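Local coordinates for aldehyde dehydrogenase family protein (Pseudomonas syringae pv. tomato, PDB 6X9L) that oxidises long-chain aliphatic aldehydes, with NAD+ as the probable electron acceptor, and belongs to the aldehyde dehydrogenase family, at residues D57-A62 and N209-S214; C152-P157 and E474-T479; T178-P183 and G220-H225; D229-T234 and A241-A246. The protein carries 1 engineered substitution. All coordinates share one frame; numbering follows the deposited sequence.

Interaction 1 (D57-A62 and N209-S214); sequences DRAVAA and NLVNGS
N209 and A59 bury the most surface here, 55 and 51 Å². A59 sits on the inward side of helix 53-71, and N209 reaches it from the end of strand 208-210. The CB atoms of the two residues lie 4.1 Å apart, and the same methyl of A59 is 3.9 Å from CG2 of V211. A59 therefore rests across two side chains that leave the chain on the same face, two residues apart. L210, between them, points to the other face and packs on A191 and A195 of helix 188-201.

One helical turn beyond A59, A62 brings its CB to 3.8 Å from OD1 of N209. CG of N209 lies beside the backbone N (chi1 -60°), and the amide spans from A59 O to A62 CB. ND2 and A59 O are 3.8 Å apart, a contact and not a bond. The polar ends are committed elsewhere: OD1 accepts from the backbone N of D22, and ND2 donates to O of G206. Gripped at both ends, the amide has little liberty to turn about chi2.

Helix 53-71 here packs on strand 208-210, which pairs in parallel with strand 178-182 in the NAD-binding sheet. No hydrogen bond crosses between the two segments. Small alanine methyls let the helix come close to the strand, with A59 and N209 CA atoms 6.1 Å apart, and a buried asparagine can serve as packing surface because main-chain partners beyond the contact satisfy its amide. Helix and strand end are held together here by van der Waals contact.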
# COMPACT_ATOMS: atom_id res chain seq x y z
N ASP A 57 19.77 3.60 14.29
CA ASP A 57 20.71 4.02 13.25
C ASP A 57 21.75 2.95 12.96
O ASP A 57 22.00 2.60 11.80
CB ASP A 57 21.39 5.32 13.66
CG ASP A 57 20.56 6.53 13.37
OD1 ASP A 57 19.50 6.36 12.73
OD2 ASP A 57 20.95 7.64 13.78
N ARG A 58 22.41 2.42 14.00
CA ARG A 58 23.41 1.38 13.75
C ARG A 58 22.79 0.20 13.03
O ARG A 58 23.40 -0.40 12.13
CB ARG A 58 24.04 0.92 15.06
CG ARG A 58 24.67 2.03 15.88
CD ARG A 58 25.38 1.48 17.10
NE ARG A 58 26.49 0.60 16.74
CZ ARG A 58 26.60 -0.67 17.13
NH1 ARG A 58 25.67 -1.21 17.91
NH2 ARG A 58 27.65 -1.38 16.74
N ALA A 59 21.57 -0.15 13.39
CA ALA A 59 20.94 -1.31 12.78
C ALA A 59 20.59 -1.04 11.32
O ALA A 59 20.87 -1.88 10.45
CB ALA A 59 19.71 -1.72 13.59
N VAL A 60 19.99 0.13 11.02
CA VAL A 60 19.69 0.46 9.63
C VAL A 60 20.97 0.48 8.79
O VAL A 60 21.01 -0.06 7.67
CB VAL A 60 18.90 1.79 9.53
CG1 VAL A 60 18.62 2.16 8.08
CG2 VAL A 60 17.57 1.71 10.29
N ALA A 61 22.04 1.08 9.33
CA ALA A 61 23.32 1.07 8.61
C ALA A 61 23.78 -0.35 8.29
O ALA A 61 24.25 -0.62 7.18
CB ALA A 61 24.39 1.82 9.41
N ALA A 62 23.67 -1.27 9.25
CA ALA A 62 24.06 -2.65 8.97
C ALA A 62 23.19 -3.24 7.87
O ALA A 62 23.70 -3.86 6.93
CB ALA A 62 23.99 -3.51 10.22
N ASN A 209 18.49 -7.82 11.80
CA ASN A 209 18.95 -7.04 12.94
C ASN A 209 17.82 -6.89 13.95
O ASN A 209 16.67 -6.67 13.58
CB ASN A 209 19.44 -5.68 12.48
CG ASN A 209 20.60 -5.80 11.51
OD1 ASN A 209 21.72 -6.04 11.92
ND2 ASN A 209 20.32 -5.64 10.23
N LEU A 210 18.18 -7.03 15.23
CA LEU A 210 17.23 -7.00 16.34
C LEU A 210 17.53 -5.83 17.28
O LEU A 210 18.66 -5.70 17.78
CB LEU A 210 17.28 -8.32 17.10
CG LEU A 210 16.12 -8.58 18.05
CD1 LEU A 210 15.99 -10.06 18.24
CD2 LEU A 210 16.39 -7.91 19.37
N VAL A 211 16.54 -4.99 17.53
CA VAL A 211 16.66 -3.94 18.54
C VAL A 211 15.43 -4.00 19.44
O VAL A 211 14.29 -4.05 18.95
CB VAL A 211 16.82 -2.53 17.94
CG1 VAL A 211 17.00 -1.51 19.04
CG2 VAL A 211 17.99 -2.48 16.96
N ASN A 212 15.65 -3.98 20.74
CA ASN A 212 14.56 -3.94 21.70
C ASN A 212 14.28 -2.50 22.11
O ASN A 212 15.15 -1.63 22.02
CB ASN A 212 14.90 -4.79 22.93
CG ASN A 212 14.77 -6.26 22.66
OD1 ASN A 212 13.82 -6.70 21.99
ND2 ASN A 212 15.72 -7.05 23.17
N GLY A 213 13.06 -2.27 22.54
CA GLY A 213 12.70 -0.98 23.11
C GLY A 213 11.22 -0.69 22.95
O GLY A 213 10.44 -1.51 22.48
N SER A 214 10.86 0.53 23.36
CA SER A 214 9.47 0.93 23.31
C SER A 214 9.04 1.18 21.87
O SER A 214 9.85 1.49 20.99
CB SER A 214 9.25 2.18 24.15
OG SER A 214 9.67 3.34 23.43

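Interaction 2 (C152-P157 and E474-T479); sequences CALITP and EEYLET. With NAD (nicotinamide-adenine-dinucleotide), chain D.
C152 and Y476 meet because each side chain leaves with its first atom beyond CB anti to the carbonyl carbon, C152 SG at chi1 -58°, while chi2 of Y476 (-89°) turns the ring so that an edge meets the sulfur. SG lies 3.7 Å from CD1 and 5.0 Å from the ring centroid. At 87° off the ring normal it sits in the ring plane, so this is an edge-on sulfur-aromatic contact, and the sulfur touches neither face of the ring. Farther along the same edge, CD2 of L154 comes within 3.8 Å of the phenol OH. C152 and L154 are two apart on strand 143-155 and so offer the tyrosine one face of the sheet. K168 and A172 of helix 161-174 and M230 of the next strand also border the ring.

Y476 lies in a type I turn from E474 to L477, closed by L477 N to E474 O at 3.1 Å. The chain then enters strand 477-483, where E478 forms a salt bridge with R466 of the second subunit. At the other end of the 152-157 segment, O of T156 accepts a 2.8 Å hydrogen bond from NAD O3B. A central parallel strand whose C-terminal end meets the adenosine ribose is typical of the Rossmann-like NAD-binding domain of aldehyde dehydrogenases.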
# COMPACT_ATOMS: atom_id res chain seq x y z
N CYS A 152 13.97 -2.94 5.45
CA CYS A 152 12.60 -3.06 5.95
C CYS A 152 12.57 -2.99 7.48
O CYS A 152 13.35 -3.67 8.15
CB CYS A 152 11.96 -4.39 5.50
SG CYS A 152 11.90 -4.65 3.73
N ALA A 153 11.64 -2.20 8.02
CA ALA A 153 11.39 -2.15 9.46
C ALA A 153 10.22 -3.07 9.81
O ALA A 153 9.14 -2.95 9.23
CB ALA A 153 11.07 -0.72 9.92
N LEU A 154 10.44 -3.97 10.76
CA LEU A 154 9.41 -4.90 11.20
C LEU A 154 9.12 -4.68 12.67
O LEU A 154 10.03 -4.71 13.51
CB LEU A 154 9.84 -6.34 10.96
CG LEU A 154 10.55 -6.56 9.62
CD1 LEU A 154 11.11 -8.00 9.54
CD2 LEU A 154 9.64 -6.21 8.43
N ILE A 155 7.84 -4.48 12.99
CA ILE A 155 7.38 -4.29 14.36
C ILE A 155 6.29 -5.32 14.64
O ILE A 155 5.34 -5.46 13.86
CB ILE A 155 6.86 -2.85 14.57
CG1 ILE A 155 7.95 -1.84 14.22
CG2 ILE A 155 6.41 -2.64 15.99
CD1 ILE A 155 7.45 -0.42 14.26
N THR A 156 6.43 -6.05 15.74
CA THR A 156 5.56 -7.18 16.03
C THR A 156 4.97 -7.12 17.44
O THR A 156 5.52 -6.48 18.34
CB THR A 156 6.33 -8.50 15.84
OG1 THR A 156 7.59 -8.42 16.51
CG2 THR A 156 6.55 -8.76 14.35
N PRO A 157 3.81 -7.80 17.65
CA PRO A 157 3.13 -7.77 18.95
C PRO A 157 3.54 -8.94 19.82
O PRO A 157 4.43 -9.72 19.45
CB PRO A 157 1.66 -7.87 18.54
CG PRO A 157 1.74 -8.87 17.38
CD PRO A 157 3.06 -8.61 16.67
N GLU A 474 5.16 -11.02 -1.93
CA GLU A 474 5.16 -9.92 -2.89
C GLU A 474 5.08 -8.55 -2.22
O GLU A 474 5.44 -7.55 -2.86
CB GLU A 474 4.03 -10.12 -3.90
CG GLU A 474 4.25 -11.36 -4.78
CD GLU A 474 3.28 -11.47 -5.95
OE1 GLU A 474 2.10 -11.09 -5.80
OE2 GLU A 474 3.71 -11.96 -7.02
N GLU A 475 4.67 -8.47 -0.95
CA GLU A 475 4.73 -7.21 -0.22
C GLU A 475 6.15 -6.69 -0.07
O GLU A 475 6.33 -5.50 0.21
CB GLU A 475 4.11 -7.38 1.16
CG GLU A 475 2.67 -7.80 1.12
CD GLU A 475 1.73 -6.68 0.71
OE1 GLU A 475 2.11 -5.50 0.91
OE2 GLU A 475 0.62 -6.97 0.20
N TYR A 476 7.16 -7.53 -0.25
CA TYR A 476 8.55 -7.09 -0.12
C TYR A 476 9.24 -6.92 -1.46
O TYR A 476 10.46 -6.70 -1.49
CB TYR A 476 9.32 -8.06 0.77
CG TYR A 476 8.79 -8.06 2.18
CD1 TYR A 476 9.29 -7.18 3.13
CD2 TYR A 476 7.77 -8.92 2.55
CE1 TYR A 476 8.79 -7.17 4.41
CE2 TYR A 476 7.28 -8.93 3.83
CZ TYR A 476 7.78 -8.04 4.76
OH TYR A 476 7.29 -8.04 6.05
N LEU A 477 8.50 -6.98 -2.57
CA LEU A 477 9.07 -6.75 -3.89
C LEU A 477 8.55 -5.46 -4.50
O LEU A 477 7.35 -5.17 -4.42
CB LEU A 477 8.75 -7.92 -4.84
CG LEU A 477 9.22 -9.28 -4.33
CD1 LEU A 477 8.57 -10.38 -5.14
CD2 LEU A 477 10.75 -9.38 -4.35
N GLU A 478 9.45 -4.68 -5.09
CA GLU A 478 9.05 -3.65 -6.03
C GLU A 478 8.68 -4.27 -7.37
O GLU A 478 8.83 -5.48 -7.59
CB GLU A 478 10.16 -2.63 -6.24
CG GLU A 478 10.25 -1.58 -5.17
CD GLU A 478 9.08 -0.61 -5.18
OE1 GLU A 478 9.18 0.42 -4.47
OE2 GLU A 478 8.06 -0.86 -5.89
N THR A 479 8.21 -3.43 -8.27
CA THR A 479 7.79 -3.87 -9.60
C THR A 479 8.42 -2.95 -10.64
O THR A 479 8.29 -1.72 -10.55
CB THR A 479 6.25 -3.88 -9.68
OG1 THR A 479 5.76 -4.97 -8.90
CG2 THR A 479 5.76 -4.01 -11.13
PA NAD D . 0.43 -2.41 20.03
O1A NAD D . -0.25 -1.73 18.89
O2A NAD D . 0.24 -1.72 21.33
O5B NAD D . 2.00 -2.63 19.73
C5B NAD D . 2.44 -3.34 18.59
C4B NAD D . 3.92 -3.03 18.31
O4B NAD D . 4.05 -1.65 18.03
C3B NAD D . 4.83 -3.30 19.50
O3B NAD D . 6.07 -3.78 19.01
C2B NAD D . 5.02 -1.93 20.13
O2B NAD D . 6.26 -1.79 20.80
C1B NAD D . 5.02 -1.07 18.90
N9A NAD D . 4.57 0.30 19.12
C8A NAD D . 3.70 0.78 20.07
N7A NAD D . 3.53 2.10 19.83
C5A NAD D . 4.28 2.45 18.76
C6A NAD D . 4.48 3.65 18.10
N6A NAD D . 3.74 4.72 18.41
N1A NAD D . 5.31 3.68 17.00
C2A NAD D . 5.93 2.54 16.56
N3A NAD D . 5.74 1.34 17.22
C4A NAD D . 4.93 1.32 18.30
O3 NAD D . -0.04 -3.96 20.02
PN NAD D . -0.91 -4.76 21.11
O1N NAD D . -2.26 -4.15 21.21
O2N NAD D . -0.11 -4.95 22.33
O5D NAD D . -0.95 -6.12 20.21
C5D NAD D . -2.18 -6.77 20.00
C4D NAD D . -2.87 -6.15 18.78
O4D NAD D . -2.24 -6.62 17.60
C3D NAD D . -4.32 -6.58 18.71
O3D NAD D . -5.07 -5.52 18.17
C2D NAD D . -4.28 -7.67 17.68
O2D NAD D . -5.52 -7.87 17.04
C1D NAD D . -3.21 -7.15 16.72
N1N NAD D . -2.76 -8.27 15.89
C2N NAD D . -3.04 -8.27 14.55
C3N NAD D . -2.66 -9.35 13.76
C7N NAD D . -2.97 -9.41 12.30
O7N NAD D . -2.27 -10.38 11.55
N7N NAD D . -3.86 -8.60 11.73
C4N NAD D . -2.00 -10.43 14.34
C5N NAD D . -1.73 -10.42 15.70
C6N NAD D . -2.13 -9.33 16.47

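Interaction 3 (T178-P183 and G220-H225); sequences TVVLKP and GAMAAH. With NAD (nicotinamide-adenine-dinucleotide), chain D.
One side chain, M222, makes the whole contact from the helix side, and its terminal methyl is aimed at the strand's main chain as much as at its side chains. CE lies beside the peptide run from V180 to K182, 3.7 Å from the backbone N of K182. Residues 220-225 and 178-183 share no hydrogen bond, and M222 alone has 81 of the 142 Å² buried between them.

The methionine leaves the helix with CG anti to the carbonyl carbon, and a bend at chi3 (97°) lays the methyl over the strand. There it meets V180 tip to tip, CG1 to CE at 4.0 Å. The sulfur goes to the other neighbour, with SD 3.9 Å from CB of K182. V180 and K182 point to the same face of the strand, and M222 touches both.

K182 turns away beyond its CB. With chi3 and chi4 bent, its NZ leaves the methionine for the adenosine ribose of NAD, making weak hydrogen bonds to O2B at 3.0 Å and O3B at 3.4 Å. O of G213 also accepts from NZ. The apolar base of the lysine is thus packed by the methionine while its charged end serves the cofactor.

The axes of residues 178-182 and 220-224 approach to 10.4 Å, their directions 150° apart, so roughly antiparallel. Helix-on-sheet packing of this kind is that of the Rossmann-like NAD-binding domain. Strand 143-155 lies next to 178-182 in the sheet and its A153 also touches M222. Helix 53-71 also packs here, A59 on V180 and V56 on M222.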
# COMPACT_ATOMS: atom_id res chain seq x y z
N THR A 178 16.63 -6.78 3.35
CA THR A 178 17.40 -6.72 4.57
C THR A 178 16.52 -6.05 5.62
O THR A 178 15.67 -5.22 5.29
CB THR A 178 18.70 -5.97 4.28
OG1 THR A 178 19.80 -6.75 4.77
CG2 THR A 178 18.70 -4.57 4.83
N VAL A 179 16.66 -6.45 6.88
CA VAL A 179 15.57 -6.27 7.83
C VAL A 179 16.10 -5.87 9.21
O VAL A 179 17.11 -6.40 9.68
CB VAL A 179 14.74 -7.56 7.91
CG1 VAL A 179 14.81 -8.19 9.29
CG2 VAL A 179 13.32 -7.28 7.48
N VAL A 180 15.40 -4.93 9.86
CA VAL A 180 15.63 -4.58 11.26
C VAL A 180 14.31 -4.73 12.01
O VAL A 180 13.30 -4.11 11.64
CB VAL A 180 16.19 -3.17 11.43
CG1 VAL A 180 15.23 -2.18 10.89
CG2 VAL A 180 16.38 -2.88 12.89
N LEU A 181 14.31 -5.55 13.07
CA LEU A 181 13.11 -5.97 13.77
C LEU A 181 13.08 -5.37 15.16
O LEU A 181 14.07 -5.46 15.90
CB LEU A 181 13.05 -7.51 13.87
CG LEU A 181 12.13 -8.11 14.94
CD1 LEU A 181 10.66 -7.80 14.64
CD2 LEU A 181 12.33 -9.61 15.09
N LYS A 182 11.94 -4.77 15.53
CA LYS A 182 11.70 -4.42 16.92
C LYS A 182 10.62 -5.34 17.46
O LYS A 182 9.44 -5.18 17.10
CB LYS A 182 11.27 -2.96 17.08
CG LYS A 182 11.34 -2.49 18.54
CD LYS A 182 10.34 -1.40 18.88
CE LYS A 182 8.97 -1.98 19.23
NZ LYS A 182 9.03 -2.92 20.38
N PRO A 183 10.95 -6.33 18.30
CA PRO A 183 9.91 -7.18 18.89
C PRO A 183 9.11 -6.39 19.90
O PRO A 183 9.48 -5.30 20.32
CB PRO A 183 10.68 -8.32 19.57
CG PRO A 183 12.13 -8.13 19.17
CD PRO A 183 12.29 -6.68 18.79
N GLY A 220 9.19 4.51 16.54
CA GLY A 220 9.08 5.82 15.94
C GLY A 220 10.30 6.16 15.09
O GLY A 220 10.17 6.67 13.97
N ALA A 221 11.49 5.88 15.62
CA ALA A 221 12.72 6.06 14.86
C ALA A 221 12.67 5.31 13.55
O ALA A 221 13.08 5.84 12.51
CB ALA A 221 13.93 5.63 15.69
N MET A 222 12.18 4.06 13.57
CA MET A 222 12.12 3.27 12.34
C MET A 222 11.15 3.89 11.34
O MET A 222 11.48 4.07 10.16
CB MET A 222 11.71 1.83 12.66
CG MET A 222 12.83 0.96 13.22
SD MET A 222 12.21 -0.33 14.33
CE MET A 222 12.08 -1.78 13.30
N ALA A 223 9.94 4.25 11.81
CA ALA A 223 8.92 4.78 10.91
C ALA A 223 9.41 6.04 10.20
O ALA A 223 9.02 6.29 9.05
CB ALA A 223 7.63 5.07 11.69
N ALA A 224 10.28 6.81 10.85
CA ALA A 224 10.76 8.07 10.32
C ALA A 224 12.12 7.99 9.66
O ALA A 224 12.62 9.01 9.16
CB ALA A 224 10.81 9.13 11.42
N HIS A 225 12.75 6.83 9.62
CA HIS A 225 14.15 6.80 9.21
C HIS A 225 14.26 7.07 7.71
O HIS A 225 13.55 6.47 6.91
CB HIS A 225 14.79 5.47 9.57
CG HIS A 225 16.28 5.53 9.57
ND1 HIS A 225 17.02 5.67 8.42
CD2 HIS A 225 17.18 5.46 10.59
CE1 HIS A 225 18.31 5.70 8.72
NE2 HIS A 225 18.43 5.56 10.03
PA NAD D . 0.43 -2.41 20.03
O1A NAD D . -0.25 -1.73 18.89
O2A NAD D . 0.24 -1.72 21.33
O5B NAD D . 2.00 -2.63 19.73
C5B NAD D . 2.44 -3.34 18.59
C4B NAD D . 3.92 -3.03 18.31
O4B NAD D . 4.05 -1.65 18.03
C3B NAD D . 4.83 -3.30 19.50
O3B NAD D . 6.07 -3.78 19.01
C2B NAD D . 5.02 -1.93 20.13
O2B NAD D . 6.26 -1.79 20.80
C1B NAD D . 5.02 -1.07 18.90
N9A NAD D . 4.57 0.30 19.12
C8A NAD D . 3.70 0.78 20.07
N7A NAD D . 3.53 2.10 19.83
C5A NAD D . 4.28 2.45 18.76
C6A NAD D . 4.48 3.65 18.10
N6A NAD D . 3.74 4.72 18.41
N1A NAD D . 5.31 3.68 17.00
C2A NAD D . 5.93 2.54 16.56
N3A NAD D . 5.74 1.34 17.22
C4A NAD D . 4.93 1.32 18.30
O3 NAD D . -0.04 -3.96 20.02
PN NAD D . -0.91 -4.76 21.11
O1N NAD D . -2.26 -4.15 21.21
O2N NAD D . -0.11 -4.95 22.33
O5D NAD D . -0.95 -6.12 20.21
C5D NAD D . -2.18 -6.77 20.00
C4D NAD D . -2.87 -6.15 18.78
O4D NAD D . -2.24 -6.62 17.60
C3D NAD D . -4.32 -6.58 18.71
O3D NAD D . -5.07 -5.52 18.17
C2D NAD D . -4.28 -7.67 17.68
O2D NAD D . -5.52 -7.87 17.04
C1D NAD D . -3.21 -7.15 16.72
N1N NAD D . -2.76 -8.27 15.89
C2N NAD D . -3.04 -8.27 14.55
C3N NAD D . -2.66 -9.35 13.76
C7N NAD D . -2.97 -9.41 12.30
O7N NAD D . -2.27 -10.38 11.55
N7N NAD D . -3.86 -8.60 11.73
C4N NAD D . -2.00 -10.43 14.34
C5N NAD D . -1.73 -10.42 15.70
C6N NAD D . -2.13 -9.33 16.47

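Interaction 4 (D229-T234 and A241-A246); sequences DMISIT and ALVAQA. With NAD (nicotinamide-adenine-dinucleotide), chain D.
K168 NZ grips two hydroxyls of strand 230-234, S232 OG and T234 OG1, on the face away from helix 237-247; I231 and I233, on the other face, meet V243. Between the two segments themselves everything is apolar. V243 straddles the strand's two isoleucines: its CG1 meets CD1 of I233 at 3.6 Å, and its CG2 lies 4.0 Å from I233 CG2 and 4.3 Å from I231 CG2. I233 and V243 reach toward each other tip to tip. In I233, CG1 stands opposite the backbone N (chi1 177°), which extends CD1 far enough to come 3.7 Å from the ribose O4B of NAD as well.

Two more residues line the cofactor. L242, next to V243 on the helix, brings CD1 to 3.5 Å from the adenine N6A, and at the strand's end T234 has CG2 against C4N of the nicotinamide.

Strand and helix are the first two elements of a beta-alpha-beta unit completed by strand 253-257. On the sheet, A153 and I155 of strand 143-155 flank the isoleucines, while A223 of helix 215-224 packs on I231 and A246. Helix 237-247 turns A241, A244 and Q245 toward P249 and A248 of the second subunit.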
# COMPACT_ATOMS: atom_id res chain seq x y z
N ASP A 229 13.17 1.66 3.50
CA ASP A 229 12.35 1.72 2.31
C ASP A 229 10.94 1.25 2.55
O ASP A 229 10.05 1.57 1.76
CB ASP A 229 12.99 0.87 1.21
CG ASP A 229 14.43 1.23 0.98
OD1 ASP A 229 14.66 2.41 0.65
OD2 ASP A 229 15.32 0.36 1.17
N MET A 230 10.72 0.49 3.62
CA MET A 230 9.43 -0.08 3.90
C MET A 230 9.36 -0.38 5.38
O MET A 230 10.38 -0.66 6.01
CB MET A 230 9.19 -1.36 3.10
CG MET A 230 8.17 -2.27 3.76
SD MET A 230 7.86 -3.76 2.84
CE MET A 230 6.83 -4.60 4.05
N ILE A 231 8.14 -0.30 5.93
CA ILE A 231 7.87 -0.66 7.31
C ILE A 231 6.59 -1.50 7.35
O ILE A 231 5.60 -1.20 6.67
CB ILE A 231 7.74 0.58 8.24
CG1 ILE A 231 7.59 0.13 9.70
CG2 ILE A 231 6.54 1.45 7.87
CD1 ILE A 231 8.03 1.16 10.73
N SER A 232 6.64 -2.58 8.13
CA SER A 232 5.52 -3.49 8.31
C SER A 232 5.26 -3.61 9.81
O SER A 232 6.18 -3.90 10.58
CB SER A 232 5.80 -4.87 7.70
OG SER A 232 4.68 -5.72 7.86
N ILE A 233 4.02 -3.38 10.21
CA ILE A 233 3.66 -3.41 11.62
C ILE A 233 2.42 -4.27 11.80
O ILE A 233 1.42 -4.12 11.08
CB ILE A 233 3.40 -2.01 12.21
CG1 ILE A 233 2.96 -2.17 13.67
CG2 ILE A 233 2.38 -1.23 11.37
CD1 ILE A 233 3.06 -0.91 14.51
N THR A 234 2.49 -5.18 12.78
CA THR A 234 1.37 -5.93 13.33
C THR A 234 1.15 -5.45 14.76
O THR A 234 1.99 -5.68 15.64
CB THR A 234 1.68 -7.41 13.28
OG1 THR A 234 1.80 -7.80 11.90
CG2 THR A 234 0.59 -8.21 13.98
N ALA A 241 -1.63 3.63 12.94
CA ALA A 241 -1.84 4.93 12.32
C ALA A 241 -0.66 5.86 12.60
O ALA A 241 -0.22 6.60 11.71
CB ALA A 241 -3.16 5.54 12.79
N LEU A 242 -0.13 5.83 13.84
CA LEU A 242 1.04 6.64 14.16
C LEU A 242 2.24 6.28 13.30
O LEU A 242 2.98 7.17 12.85
CB LEU A 242 1.42 6.50 15.62
CG LEU A 242 0.41 7.05 16.62
CD1 LEU A 242 0.92 6.69 18.00
CD2 LEU A 242 0.23 8.57 16.44
N VAL A 243 2.45 4.99 13.03
CA VAL A 243 3.56 4.67 12.14
C VAL A 243 3.25 5.16 10.72
O VAL A 243 4.11 5.74 10.05
CB VAL A 243 3.93 3.16 12.17
CG1 VAL A 243 3.26 2.43 13.29
CG2 VAL A 243 3.65 2.49 10.85
N ALA A 244 2.01 4.97 10.24
CA ALA A 244 1.67 5.49 8.92
C ALA A 244 1.97 6.98 8.82
O ALA A 244 2.60 7.44 7.86
CB ALA A 244 0.20 5.23 8.61
N GLN A 245 1.53 7.75 9.82
CA GLN A 245 1.78 9.19 9.83
C GLN A 245 3.26 9.50 9.90
O GLN A 245 3.74 10.41 9.22
CB GLN A 245 1.05 9.84 11.01
CG GLN A 245 -0.38 10.17 10.71
CD GLN A 245 -1.24 10.22 11.96
OE1 GLN A 245 -0.73 10.06 13.08
NE2 GLN A 245 -2.54 10.44 11.79
N ALA A 246 4.01 8.76 10.72
CA ALA A 246 5.44 9.01 10.84
C ALA A 246 6.17 8.71 9.54
O ALA A 246 7.16 9.37 9.22
CB ALA A 246 6.06 8.21 11.99
PA NAD D . 0.43 -2.41 20.03
O1A NAD D . -0.25 -1.73 18.89
O2A NAD D . 0.24 -1.72 21.33
O5B NAD D . 2.00 -2.63 19.73
C5B NAD D . 2.44 -3.34 18.59
C4B NAD D . 3.92 -3.03 18.31
O4B NAD D . 4.05 -1.65 18.03
C3B NAD D . 4.83 -3.30 19.50
O3B NAD D . 6.07 -3.78 19.01
C2B NAD D . 5.02 -1.93 20.13
O2B NAD D . 6.26 -1.79 20.80
C1B NAD D . 5.02 -1.07 18.90
N9A NAD D . 4.57 0.30 19.12
C8A NAD D . 3.70 0.78 20.07
N7A NAD D . 3.53 2.10 19.83
C5A NAD D . 4.28 2.45 18.76
C6A NAD D . 4.48 3.65 18.10
N6A NAD D . 3.74 4.72 18.41
N1A NAD D . 5.31 3.68 17.00
C2A NAD D . 5.93 2.54 16.56
N3A NAD D . 5.74 1.34 17.22
C4A NAD D . 4.93 1.32 18.30
O3 NAD D . -0.04 -3.96 20.02
PN NAD D . -0.91 -4.76 21.11
O1N NAD D . -2.26 -4.15 21.21
O2N NAD D . -0.11 -4.95 22.33
O5D NAD D . -0.95 -6.12 20.21
C5D NAD D . -2.18 -6.77 20.00
C4D NAD D . -2.87 -6.15 18.78
O4D NAD D . -2.24 -6.62 17.60
C3D NAD D . -4.32 -6.58 18.71
O3D NAD D . -5.07 -5.52 18.17
C2D NAD D . -4.28 -7.67 17.68
O2D NAD D . -5.52 -7.87 17.04
C1D NAD D . -3.21 -7.15 16.72
N1N NAD D . -2.76 -8.27 15.89
C2N NAD D . -3.04 -8.27 14.55
C3N NAD D . -2.66 -9.35 13.76
C7N NAD D . -2.97 -9.41 12.30
O7N NAD D . -2.27 -10.38 11.55
N7N NAD D . -3.86 -8.60 11.73
C4N NAD D . -2.00 -10.43 14.34
C5N NAD D . -1.73 -10.42 15.70
C6N NAD D . -2.13 -9.33 16.47

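In the fold
All four contacts are built on one sheet, whose strands run in the order 208-210, 178-182, 143-155, 230-234. Interactions 1 and 3, with centres 7 Å apart, are joined by N209 O to L181 N at 2.7 Å. L154 O to K182 N, at 2.8 Å, ties interaction 3 to interaction 2, and A153 O to S232 N, also 2.8 Å, ties 2 to 4. Interactions 3 and 4 meet through their helices, with A223 CB 3.5 Å from A246 CB. Interactions 2, 3 and 4 all reach NAD, whereas interaction 1 does not, the V211 side chain being about 11 Å from it; the I233 side chain of interaction 4 is about 13 Å from the octanal.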